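Local coordinates for protein sugar isomerase (Sinorhizobium meliloti, PDB 3QC0) that binds a zinc ion in a xylose isomerase-like TIM barrel and probably interconverts sugars as an isomerase, at residues G171-W183 and A199-T212. Numbering follows the deposited sequence.
Sequences GVGVAIDVYHVWW and AILAHHICDWLVPT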
ATOM      1  N   GLY A 171     -13.201  24.241   4.003  1.00 23.60           N
ATOM      2  CA  GLY A 171     -12.607  23.986   5.338  1.00 20.69           C
ATOM      3  C   GLY A 171     -11.853  22.688   5.508  1.00 18.32           C
ATOM      4  O   GLY A 171     -11.248  22.450   6.565  1.00 18.03           O
ATOM      5  N   VAL A 172     -11.891  21.891   4.436  1.00 17.65           N
ATOM      6  CA  VAL A 172     -11.203  20.611   4.455  0.56 15.73           C
ATOM      7  C   VAL A 172     -10.337  20.495   3.199  1.00 16.17           C
ATOM      8  O   VAL A 172     -10.757  20.780   2.069  1.00 18.40           O
ATOM      9  CB  VAL A 172     -12.163  19.411   4.723  0.56 15.78           C
ATOM     10  CG1 VAL A 172     -13.213  19.230   3.620  0.56 13.98           C
ATOM     11  CG2 VAL A 172     -11.353  18.094   4.946  0.56 13.31           C
ATOM     12  N   GLY A 173      -9.082  20.102   3.433  1.00 15.55           N
ATOM     13  CA  GLY A 173      -8.113  19.902   2.369  1.00 14.46           C
ATOM     14  C   GLY A 173      -7.327  18.638   2.628  1.00 13.71           C
ATOM     15  O   GLY A 173      -7.801  17.757   3.346  1.00 14.02           O
ATOM     16  N   VAL A 174      -6.120  18.593   2.076  1.00 14.10           N
ATOM     17  CA  VAL A 174      -5.275  17.400   2.172  1.00 14.04           C
ATOM     18  C   VAL A 174      -3.868  17.710   2.673  1.00 14.04           C
ATOM     19  O   VAL A 174      -3.308  18.766   2.377  1.00 14.89           O
ATOM     20  CB  VAL A 174      -5.222  16.621   0.797  1.00 14.45           C
ATOM     21  CG1 VAL A 174      -6.605  16.080   0.417  1.00 16.00           C
ATOM     22  CG2 VAL A 174      -4.591  17.472  -0.343  1.00 15.99           C
ATOM     23  N   ALA A 175      -3.290  16.763   3.401  1.00 13.58           N
ATOM     24  CA  ALA A 175      -1.877  16.716   3.701  1.00 13.72           C
ATOM     25  C   ALA A 175      -1.258  15.634   2.826  1.00 14.02           C
ATOM     26  O   ALA A 175      -1.673  14.481   2.873  1.00 14.91           O
ATOM     27  CB  ALA A 175      -1.642  16.374   5.201  1.00 14.29           C
ATOM     28  N   ILE A 176      -0.273  16.039   2.046  1.00 13.96           N
ATOM     29  CA  ILE A 176       0.398  15.146   1.100  1.00 13.93           C
ATOM     30  C   ILE A 176       1.727  14.716   1.688  1.00 14.31           C
ATOM     31  O   ILE A 176       2.673  15.505   1.761  1.00 15.23           O
ATOM     32  CB  ILE A 176       0.563  15.797  -0.311  1.00 15.11           C
ATOM     33  CG1 ILE A 176      -0.783  16.294  -0.889  1.00 15.84           C
ATOM     34  CG2 ILE A 176       1.254  14.781  -1.277  1.00 15.14           C
ATOM     35  CD1 ILE A 176      -0.644  17.078  -2.194  1.00 15.63           C
ATOM     36  N   ASP A 177       1.780  13.468   2.157  1.00 13.04           N
ATOM     37  CA  ASP A 177       2.976  12.899   2.798  1.00 13.20           C
ATOM     38  C   ASP A 177       3.553  11.909   1.817  1.00 13.43           C
ATOM     39  O   ASP A 177       2.871  10.983   1.401  1.00 13.87           O
ATOM     40  CB  ASP A 177       2.558  12.240   4.109  1.00 12.74           C
ATOM     41  CG  ASP A 177       3.705  11.632   4.893  1.00 15.07           C
ATOM     42  OD1 ASP A 177       4.688  11.197   4.275  1.00 17.14           O
ATOM     43  OD2 ASP A 177       3.586  11.596   6.146  1.00 15.64           O
ATOM     44  N   VAL A 178       4.772  12.173   1.374  1.00 13.83           N
ATOM     45  CA  VAL A 178       5.388  11.366   0.313  1.00 12.98           C
ATOM     46  C   VAL A 178       5.423   9.897   0.696  1.00 13.92           C
ATOM     47  O   VAL A 178       5.329   9.036  -0.187  1.00 14.29           O
ATOM     48  CB  VAL A 178       6.797  11.869  -0.046  1.00 13.34           C
ATOM     49  CG1 VAL A 178       6.689  13.337  -0.582  1.00 15.61           C
ATOM     50  CG2 VAL A 178       7.787  11.779   1.136  1.00 13.93           C
ATOM     51  N   TYR A 179       5.536   9.595   1.984  1.00 13.09           N
ATOM     52  CA  TYR A 179       5.598   8.192   2.400  1.00 13.09           C
ATOM     53  C   TYR A 179       4.339   7.450   1.997  1.00 12.22           C
ATOM     54  O   TYR A 179       4.348   6.308   1.611  1.00 12.27           O
ATOM     55  CB  TYR A 179       5.786   8.049   3.919  1.00 13.75           C
ATOM     56  CG  TYR A 179       6.428   6.749   4.327  1.00 13.12           C
ATOM     57  CD1 TYR A 179       7.767   6.501   4.038  1.00 13.40           C
ATOM     58  CD2 TYR A 179       5.714   5.758   5.004  1.00 13.32           C
ATOM     59  CE1 TYR A 179       8.370   5.301   4.387  1.00 13.88           C
ATOM     60  CE2 TYR A 179       6.319   4.560   5.389  1.00 14.68           C
ATOM     61  CZ  TYR A 179       7.657   4.338   5.073  1.00 12.51           C
ATOM     62  OH  TYR A 179       8.282   3.168   5.462  1.00 16.07           O
ATOM     63  N   HIS A 180       3.213   8.142   2.114  1.00 12.60           N
ATOM     64  CA  HIS A 180       1.917   7.523   1.936  1.00 12.36           C
ATOM     65  C   HIS A 180       1.473   7.476   0.481  1.00 11.91           C
ATOM     66  O   HIS A 180       0.596   6.656   0.135  1.00 12.43           O
ATOM     67  CB  HIS A 180       0.866   8.293   2.743  1.00 12.96           C
ATOM     68  CG  HIS A 180       1.135   8.287   4.208  1.00 11.02           C
ATOM     69  ND1 HIS A 180       1.519   7.142   4.876  1.00 12.14           N
ATOM     70  CD2 HIS A 180       1.065   9.275   5.142  1.00 11.95           C
ATOM     71  CE1 HIS A 180       1.709   7.438   6.155  1.00 14.51           C
ATOM     72  NE2 HIS A 180       1.433   8.718   6.340  1.00 14.06           N
ATOM     73  N   VAL A 181       2.001   8.400  -0.346  1.00 11.53           N
ATOM     74  CA  VAL A 181       1.467   8.587  -1.707  1.00 11.80           C
ATOM     75  C   VAL A 181       2.451   8.370  -2.862  1.00 11.86           C
ATOM     76  O   VAL A 181       2.003   8.368  -4.013  1.00 12.97           O
ATOM     77  CB  VAL A 181       0.845  10.042  -1.872  1.00 12.22           C
ATOM     78  CG1 VAL A 181      -0.150  10.367  -0.772  1.00 12.51           C
ATOM     79  CG2 VAL A 181       1.957  11.145  -1.943  1.00 12.58           C
ATOM     80  N   TRP A 182       3.754   8.236  -2.588  1.00 12.75           N
ATOM     81  CA  TRP A 182       4.774   8.293  -3.646  1.00 12.32           C
ATOM     82  C   TRP A 182       4.526   7.250  -4.752  1.00 12.01           C
ATOM     83  O   TRP A 182       4.867   7.481  -5.904  1.00 14.42           O
ATOM     84  CB  TRP A 182       6.182   8.103  -3.094  1.00 13.27           C
ATOM     85  CG  TRP A 182       6.471   6.723  -2.666  1.00 12.14           C
ATOM     86  CD1 TRP A 182       6.153   6.141  -1.494  1.00 13.62           C
ATOM     87  CD2 TRP A 182       7.072   5.699  -3.480  1.00 11.13           C
ATOM     88  NE1 TRP A 182       6.539   4.813  -1.504  1.00 12.99           N
ATOM     89  CE2 TRP A 182       7.117   4.529  -2.717  1.00 12.83           C
ATOM     90  CE3 TRP A 182       7.610   5.704  -4.743  1.00 13.37           C
ATOM     91  CZ2 TRP A 182       7.669   3.328  -3.208  1.00 13.15           C
ATOM     92  CZ3 TRP A 182       8.126   4.539  -5.254  1.00 14.45           C
ATOM     93  CH2 TRP A 182       8.163   3.343  -4.478  1.00 14.02           C
ATOM     94  N   TRP A 183       3.980   6.105  -4.355  1.00 12.68           N
ATOM     95  CA  TRP A 183       3.766   4.932  -5.212  1.00 12.91           C
ATOM     96  C   TRP A 183       2.577   5.059  -6.138  1.00 12.14           C
ATOM     97  O   TRP A 183       2.398   4.274  -7.053  1.00 13.04           O
ATOM     98  CB  TRP A 183       3.589   3.667  -4.274  1.00 12.90           C
ATOM     99  CG  TRP A 183       2.381   3.876  -3.468  1.00 13.14           C
ATOM    100  CD1 TRP A 183       2.326   4.509  -2.248  1.00 14.52           C
ATOM    101  CD2 TRP A 183       1.021   3.664  -3.857  1.00 12.77           C
ATOM    102  NE1 TRP A 183       1.039   4.676  -1.859  1.00 15.80           N
ATOM    103  CE2 TRP A 183       0.208   4.193  -2.828  1.00 13.47           C
ATOM    104  CE3 TRP A 183       0.395   3.047  -4.966  1.00 13.59           C
ATOM    105  CZ2 TRP A 183      -1.172   4.153  -2.870  1.00 14.37           C
ATOM    106  CZ3 TRP A 183      -0.976   3.020  -5.005  1.00 13.86           C
ATOM    107  CH2 TRP A 183      -1.747   3.571  -3.971  1.00 13.67           C
ATOM    108  N   ALA A 199      -6.746  22.740  -2.424  1.00 19.58           N
ATOM    109  CA  ALA A 199      -6.929  21.846  -1.280  1.00 18.10           C
ATOM    110  C   ALA A 199      -5.629  21.480  -0.569  1.00 16.49           C
ATOM    111  O   ALA A 199      -5.706  20.805   0.431  1.00 16.93           O
ATOM    112  CB  ALA A 199      -7.662  20.528  -1.743  1.00 19.07           C
ATOM    113  N   ILE A 200      -4.453  21.853  -1.093  1.00 17.26           N
ATOM    114  CA  ILE A 200      -3.177  21.383  -0.503  1.00 16.99           C
ATOM    115  C   ILE A 200      -2.884  22.209   0.743  1.00 17.16           C
ATOM    116  O   ILE A 200      -2.752  23.439   0.685  1.00 19.63           O
ATOM    117  CB  ILE A 200      -1.974  21.379  -1.478  1.00 16.79           C
ATOM    118  CG1 ILE A 200      -2.322  20.605  -2.772  1.00 18.28           C
ATOM    119  CG2 ILE A 200      -0.697  20.833  -0.730  1.00 19.44           C
ATOM    120  CD1 ILE A 200      -1.225  20.722  -3.850  1.00 17.78           C
ATOM    121  N   LEU A 201      -2.841  21.545   1.884  1.00 15.97           N
ATOM    122  CA  LEU A 201      -2.573  22.208   3.164  1.00 15.84           C
ATOM    123  C   LEU A 201      -1.220  21.898   3.777  1.00 16.87           C
ATOM    124  O   LEU A 201      -0.753  22.648   4.623  1.00 17.44           O
ATOM    125  CB  LEU A 201      -3.653  21.838   4.179  1.00 16.48           C
ATOM    126  CG  LEU A 201      -5.059  22.352   3.913  1.00 16.44           C
ATOM    127  CD1 LEU A 201      -6.163  21.755   4.791  1.00 16.96           C
ATOM    128  CD2 LEU A 201      -5.066  23.904   4.104  1.00 19.40           C
ATOM    129  N   ALA A 202      -0.600  20.781   3.398  1.00 15.74           N
ATOM    130  CA  ALA A 202       0.669  20.402   3.981  1.00 15.74           C
ATOM    131  C   ALA A 202       1.371  19.451   3.050  1.00 16.01           C
ATOM    132  O   ALA A 202       0.710  18.760   2.252  1.00 15.85           O
ATOM    133  CB  ALA A 202       0.482  19.753   5.371  1.00 15.87           C
ATOM    134  N   HIS A 203       2.686  19.403   3.207  1.00 16.38           N
ATOM    135  CA  HIS A 203       3.581  18.531   2.433  1.00 15.77           C
ATOM    136  C   HIS A 203       4.581  17.944   3.391  1.00 16.40           C
ATOM    137  O   HIS A 203       5.384  18.693   3.990  1.00 17.43           O
ATOM    138  CB  HIS A 203       4.271  19.357   1.345  1.00 16.83           C
ATOM    139  CG  HIS A 203       5.263  18.600   0.526  1.00 16.09           C
ATOM    140  ND1 HIS A 203       6.207  19.226  -0.253  1.00 18.42           N
ATOM    141  CD2 HIS A 203       5.446  17.259   0.338  1.00 16.97           C
ATOM    142  CE1 HIS A 203       6.918  18.314  -0.896  1.00 19.11           C
ATOM    143  NE2 HIS A 203       6.512  17.115  -0.519  1.00 17.89           N
ATOM    144  N   HIS A 204       4.506  16.627   3.602  1.00 15.82           N
ATOM    145  CA  HIS A 204       5.403  15.942   4.512  1.00 16.39           C
ATOM    146  C   HIS A 204       6.448  15.187   3.716  1.00 15.82           C
ATOM    147  O   HIS A 204       6.118  14.506   2.714  1.00 15.85           O
ATOM    148  CB  HIS A 204       4.691  14.950   5.442  1.00 15.58           C
ATOM    149  CG  HIS A 204       3.522  15.514   6.169  1.00 15.33           C
ATOM    150  ND1 HIS A 204       2.639  14.736   6.884  1.00 15.76           N
ATOM    151  CD2 HIS A 204       3.103  16.798   6.307  1.00 15.13           C
ATOM    152  CE1 HIS A 204       1.714  15.529   7.422  1.00 17.93           C
ATOM    153  NE2 HIS A 204       1.988  16.781   7.098  1.00 16.88           N
ATOM    154  N   ILE A 205       7.686  15.263   4.198  1.00 16.85           N
ATOM    155  CA  ILE A 205       8.824  14.638   3.540  1.00 16.02           C
ATOM    156  C   ILE A 205       9.594  13.675   4.438  1.00 17.22           C
ATOM    157  O   ILE A 205       9.571  13.777   5.652  1.00 16.55           O
ATOM    158  CB  ILE A 205       9.785  15.675   2.923  1.00 17.27           C
ATOM    159  CG1 ILE A 205      10.290  16.649   3.990  1.00 17.26           C
ATOM    160  CG2 ILE A 205       9.100  16.391   1.746  1.00 18.07           C
ATOM    161  CD1 ILE A 205      11.472  17.552   3.456  1.00 20.15           C
ATOM    162  N   CYS A 206      10.246  12.725   3.758  1.00 15.35           N
ATOM    163  CA  CYS A 206      10.952  11.571   4.333  1.00 16.71           C
ATOM    164  C   CYS A 206      11.265  10.715   3.095  1.00 16.77           C
ATOM    165  O   CYS A 206      11.212  11.220   1.979  1.00 18.00           O
ATOM    166  CB  CYS A 206      10.121  10.814   5.372  1.00 15.52           C
ATOM    167  SG  CYS A 206       8.573  10.198   4.720  1.00 17.97           S
ATOM    168  N   ASP A 207      11.631   9.464   3.302  1.00 16.53           N
ATOM    169  CA  ASP A 207      11.928   8.619   2.172  1.00 16.19           C
ATOM    170  C   ASP A 207      11.475   7.183   2.398  1.00 15.05           C
ATOM    171  O   ASP A 207      11.248   6.763   3.546  1.00 15.64           O
ATOM    172  CB  ASP A 207      13.441   8.654   1.838  1.00 16.19           C
ATOM    173  CG  ASP A 207      13.721   8.693   0.328  1.00 16.91           C
ATOM    174  OD1 ASP A 207      12.876   8.173  -0.472  1.00 16.71           O
ATOM    175  OD2 ASP A 207      14.806   9.211  -0.077  1.00 18.47           O
ATOM    176  N   TRP A 208      11.335   6.470   1.283  1.00 15.63           N
ATOM    177  CA  TRP A 208      10.988   5.062   1.261  1.00 15.02           C
ATOM    178  C   TRP A 208      12.239   4.240   1.020  1.00 15.01           C
ATOM    179  O   TRP A 208      12.839   4.329  -0.044  1.00 16.50           O
ATOM    180  CB  TRP A 208       9.919   4.789   0.172  1.00 14.29           C
ATOM    181  CG  TRP A 208       9.469   3.347   0.212  1.00 14.49           C
ATOM    182  CD1 TRP A 208      10.092   2.271  -0.387  1.00 14.98           C
ATOM    183  CD2 TRP A 208       8.350   2.801   0.918  1.00 14.15           C
ATOM    184  NE1 TRP A 208       9.397   1.124  -0.127  1.00 14.34           N
ATOM    185  CE2 TRP A 208       8.330   1.418   0.678  1.00 13.70           C
ATOM    186  CE3 TRP A 208       7.333   3.344   1.657  1.00 12.98           C
ATOM    187  CZ2 TRP A 208       7.364   0.593   1.219  1.00 14.19           C
ATOM    188  CZ3 TRP A 208       6.387   2.533   2.214  1.00 14.09           C
ATOM    189  CH2 TRP A 208       6.386   1.169   1.967  1.00 14.21           C
ATOM    190  N   LEU A 209      12.646   3.487   2.037  1.00 16.05           N
ATOM    191  CA  LEU A 209      13.898   2.726   1.972  1.00 16.86           C
ATOM    192  C   LEU A 209      13.738   1.415   1.221  1.00 17.54           C
ATOM    193  O   LEU A 209      12.678   0.812   1.241  1.00 17.40           O
ATOM    194  CB  LEU A 209      14.423   2.473   3.389  1.00 17.87           C
ATOM    195  CG  LEU A 209      14.735   3.715   4.237  1.00 18.65           C
ATOM    196  CD1 LEU A 209      15.135   3.221   5.647  1.00 19.72           C
ATOM    197  CD2 LEU A 209      15.781   4.599   3.524  1.00 18.57           C
ATOM    198  N   VAL A 210      14.845   0.974   0.619  1.00 17.81           N
ATOM    199  CA  VAL A 210      14.919  -0.358   0.020  1.00 18.00           C
ATOM    200  C   VAL A 210      16.079  -1.126   0.693  1.00 19.65           C
ATOM    201  O   VAL A 210      17.242  -0.790   0.480  1.00 20.73           O
ATOM    202  CB  VAL A 210      15.104  -0.309  -1.525  1.00 18.43           C
ATOM    203  CG1 VAL A 210      15.347  -1.735  -2.097  1.00 18.40           C
ATOM    204  CG2 VAL A 210      13.880   0.376  -2.190  1.00 19.56           C
ATOM    205  N   PRO A 211      15.760  -2.157   1.484  1.00 21.33           N
ATOM    206  CA  PRO A 211      14.438  -2.615   1.886  1.00 21.38           C
ATOM    207  C   PRO A 211      13.854  -1.724   2.974  1.00 21.19           C
ATOM    208  O   PRO A 211      14.591  -0.996   3.658  1.00 21.64           O
ATOM    209  CB  PRO A 211      14.721  -3.992   2.478  1.00 23.29           C
ATOM    210  CG  PRO A 211      16.084  -3.800   3.098  1.00 23.83           C
ATOM    211  CD  PRO A 211      16.829  -2.992   2.095  1.00 22.51           C
ATOM    212  N   THR A 212      12.535  -1.803   3.104  1.00 20.44           N
ATOM    213  CA  THR A 212      11.851  -1.273   4.277  1.00 19.92           C
ATOM    214  C   THR A 212      11.701  -2.395   5.282  1.00 22.75           C
ATOM    215  O   THR A 212      11.239  -3.492   4.957  1.00 22.30           O
ATOM    216  CB  THR A 212      10.508  -0.602   3.906  1.00 20.38           C
ATOM    217  OG1 THR A 212      10.778   0.610   3.183  1.00 17.76           O
ATOM    218  CG2 THR A 212       9.644  -0.331   5.131  1.00 19.54           C
TER
HETATM  219  O   HOH W   1      10.808   3.018   4.402  1.00 16.94           O
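Val174 N bonds to Ala199 O and Leu201 N to Val174 O, opening five backbone hydrogen bonds along parallel neighbouring TIM-barrel strands 172-177 and 200-205 and just past them. After a beta bulge between Val174 and Ala175 come Ile176 N to Ala202 O, His204 N to Ile176 O and, last, Val178 N to His204 O (3.0 Å). Ala175 CB meets Ala202 CB at 4.0 Å, and on the other face Ile176 CD1 lies against Ile200 CG1. Asp177 and His204 cross nearly at right angles, OD2 3.4 Å from ND1 because both bind zinc, with Glu142 and Glu248 completing the site. Beyond, in an aromatic cluster, Trp208 CE3 sits over one face of the Tyr179 ring, 3.5 Å from CE1, while Trp182 NE1 reaches the Trp208 face opposite Thr212 OG1. With Tyr179 CG anti to its N (chi1 -155°), OH reaches a water shared with Leu209 N and Thr212 OG1. A leucine at Tyr179 would probably leave that water without its phenolic partner and take the ring from beside Trp208 CE3 and CZ3. Asp177 OD2 binds zinc and accepts from Arg219 while OD1 caps Tyr179 N, so one carboxylate ties the zinc site to the start of helix 178-181.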